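Local coordinates for protein agrobacterium tumefaciens DPS (Agrobacterium tumefaciens, PDB 1O9R) that protects DNA from oxidative damage without binding it, by oxidising intracellular Fe(2+) and storing it as a ferric mineral inside a hollow dodecamer, at the interface of chains A and B. Numbering follows the deposited sequence. Chains: chain A/B, Agrobacterium tumefaciens DPS.

The interface of chains A and B. Residues chain A 30-31, 34, 84, 87-88, 91; chain B 31, 34, 84, 87-88, 91.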
loop_
_atom_site.group_PDB
_atom_site.type_symbol
_atom_site.label_atom_id
_atom_site.label_comp_id
_atom_site.label_asym_id
_atom_site.label_seq_id
_atom_site.Cartn_x
_atom_site.Cartn_y
_atom_site.Cartn_z
ATOM N N ILE A 30 10.006 29.808 4.591
ATOM C CA ILE A 30 10.606 29.460 3.300
ATOM C C ILE A 30 12.124 29.546 3.362
ATOM O O ILE A 30 12.863 28.679 2.837
ATOM C CB ILE A 30 10.067 30.342 2.174
ATOM C CG1 ILE A 30 8.559 30.066 1.964
ATOM C CG2 ILE A 30 10.823 30.171 0.857
ATOM C CD1 ILE A 30 7.807 31.092 1.106
ATOM N N ASP A 31 12.671 30.636 3.954
ATOM C CA ASP A 31 14.154 30.733 4.055
ATOM C C ASP A 31 14.671 29.535 4.815
ATOM O O ASP A 31 15.667 28.910 4.415
ATOM C CB ASP A 31 14.434 32.095 4.722
ATOM C CG ASP A 31 15.908 32.423 4.840
ATOM O OD1 ASP A 31 16.811 31.642 4.503
ATOM O OD2 ASP A 31 16.251 33.535 5.283
ATOM N N LEU A 34 14.984 26.567 2.646
ATOM C CA LEU A 34 16.168 26.599 1.769
ATOM C C LEU A 34 17.422 26.326 2.577
ATOM O O LEU A 34 18.307 25.590 2.076
ATOM C CB LEU A 34 16.294 27.998 1.116
ATOM C CG LEU A 34 15.115 28.356 0.201
ATOM C CD1 LEU A 34 15.325 29.776 -0.366
ATOM C CD2 LEU A 34 14.935 27.362 -0.941
ATOM N N LEU A 84 10.842 34.680 -4.389
ATOM C CA LEU A 84 12.229 34.958 -3.966
ATOM C C LEU A 84 12.417 36.398 -3.451
ATOM O O LEU A 84 13.028 36.537 -2.406
ATOM C CB LEU A 84 13.095 34.764 -5.220
ATOM C CG LEU A 84 14.595 35.083 -5.064
ATOM C CD1 LEU A 84 15.219 34.101 -4.080
ATOM C CD2 LEU A 84 15.212 35.001 -6.466
ATOM N N VAL A 87 10.612 36.831 0.057
ATOM C CA VAL A 87 11.363 36.155 1.053
ATOM C C VAL A 87 12.654 36.960 1.394
ATOM O O VAL A 87 12.925 37.200 2.570
ATOM C CB VAL A 87 11.729 34.706 0.629
ATOM C CG1 VAL A 87 12.550 34.046 1.710
ATOM C CG2 VAL A 87 10.399 33.960 0.417
ATOM N N SER A 88 13.363 37.441 0.348
ATOM C CA SER A 88 14.560 38.239 0.628
ATOM C C SER A 88 14.195 39.498 1.423
ATOM O O SER A 88 15.038 39.831 2.296
ATOM C CB SER A 88 15.114 38.641 -0.734
ATOM O OG SER A 88 15.735 37.537 -1.404
ATOM N N THR A 91 12.442 37.981 5.283
ATOM C CA THR A 91 13.032 37.007 6.208
ATOM C C THR A 91 13.719 37.649 7.401
ATOM O O THR A 91 14.289 38.730 7.230
ATOM C CB THR A 91 14.003 36.033 5.492
ATOM O OG1 THR A 91 14.482 35.101 6.450
ATOM C CG2 THR A 91 15.192 36.819 4.872
ATOM N N ASP B 31 14.386 29.105 -7.792
ATOM C CA ASP B 31 13.501 30.259 -8.000
ATOM C C ASP B 31 12.245 29.778 -8.716
ATOM O O ASP B 31 11.174 30.147 -8.243
ATOM C CB ASP B 31 14.310 31.259 -8.857
ATOM C CG ASP B 31 13.621 32.588 -9.031
ATOM O OD1 ASP B 31 12.484 32.790 -8.615
ATOM O OD2 ASP B 31 14.168 33.493 -9.688
ATOM N N LEU B 34 9.914 28.320 -6.224
ATOM C CA LEU B 34 9.204 29.352 -5.426
ATOM C C LEU B 34 8.107 30.014 -6.233
ATOM O O LEU B 34 6.974 30.263 -5.737
ATOM C CB LEU B 34 10.223 30.427 -4.966
ATOM C CG LEU B 34 11.351 29.906 -4.063
ATOM C CD1 LEU B 34 12.302 31.066 -3.704
ATOM C CD2 LEU B 34 10.812 29.324 -2.755
ATOM N N LEU B 84 18.988 31.133 0.099
ATOM C CA LEU B 84 18.333 32.331 -0.471
ATOM C C LEU B 84 19.280 33.337 -1.133
ATOM O O LEU B 84 18.889 33.781 -2.219
ATOM C CB LEU B 84 17.675 33.015 0.756
ATOM C CG LEU B 84 16.890 34.300 0.470
ATOM C CD1 LEU B 84 15.733 33.938 -0.457
ATOM C CD2 LEU B 84 16.426 34.896 1.795
ATOM N N VAL B 87 20.536 31.880 -4.504
ATOM C CA VAL B 87 19.501 31.931 -5.526
ATOM C C VAL B 87 19.337 33.363 -6.027
ATOM O O VAL B 87 19.267 33.580 -7.238
ATOM C CB VAL B 87 18.160 31.350 -4.959
ATOM C CG1 VAL B 87 17.097 31.434 -6.053
ATOM C CG2 VAL B 87 18.442 29.892 -4.632
ATOM N N SER B 88 19.232 34.316 -5.078
ATOM C CA SER B 88 19.104 35.712 -5.488
ATOM C C SER B 88 20.243 36.183 -6.402
ATOM O O SER B 88 19.946 36.824 -7.401
ATOM C CB SER B 88 19.050 36.523 -4.168
ATOM O OG SER B 88 17.792 36.262 -3.530
ATOM N N THR B 91 20.017 33.473 -9.980
ATOM C CA THR B 91 18.823 33.185 -10.795
ATOM C C THR B 91 18.789 34.004 -12.088
ATOM O O THR B 91 19.258 35.168 -12.096
ATOM C CB THR B 91 17.494 33.401 -10.048
ATOM O OG1 THR B 91 16.454 33.032 -10.951
ATOM C CG2 THR B 91 17.354 34.876 -9.611
HETATM O O HOH W 1 18.462 30.197 2.683
HETATM O O HOH W 2 10.411 33.332 -6.850
HETATM O O HOH W 3 18.494 37.389 -0.685
#
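The hydroxyl OG of A:Ser88 is held from three directions: by the backbone of its own helix 84-90, by water 3 and, weakly, by its symmetry mate. Its chi1 of -73° sets OG beside the backbone N, where it reaches back to the carbonyl A:Leu84 O at 3.1 Å. The approach is from above the carbonyl plane, 38° out of it, and so not along a lone pair. Across the two-fold, A:Ser88 OG meets B:Ser88 OG at 3.2 Å, a weak bond of undecided direction, while water 3 bridges the same two hydroxyls.

A:Leu84 and its twin B:Leu84 are the main hydrophobic knobs, with 119 Å² of A:Leu84 hidden by chain B. CG lies anti to the backbone N, which carries both methyls into the partner. A:Leu84 CD1 meets B:Leu84 CD1 at 3.7 Å, the two side chains crossing obliquely, and also packs on B:Val87 CG1. The other branch, CD2, meets B:Thr91 CG2 tip to tip at 3.8 Å and also lies against B:Asp31, whose side chain crosses that of A:Leu84 at about a right angle. Farther along, A:Ile30 CG2 touches B:Leu34 CD2 obliquely at 3.7 Å.

The B:Asp31 carboxylate is held at both oxygens. B:Thr91 OG1 donates to the anti lone pair of B:Asp31 OD2 at 2.7 Å, and OD1 binds water 2, which joins it to A:Leu84 N. That N-H belongs to the first residue of helix 84-90, and its bond to water 2 is nearly straight (171° at H); the acid, through water, thus faces the helix N-terminus, where the dipole could stabilise its negative charge. The patch joins two-fold-related subunits of the Dps shell through interlocked leucines flanked by water bridges, supporting the hollow sphere that stores iron.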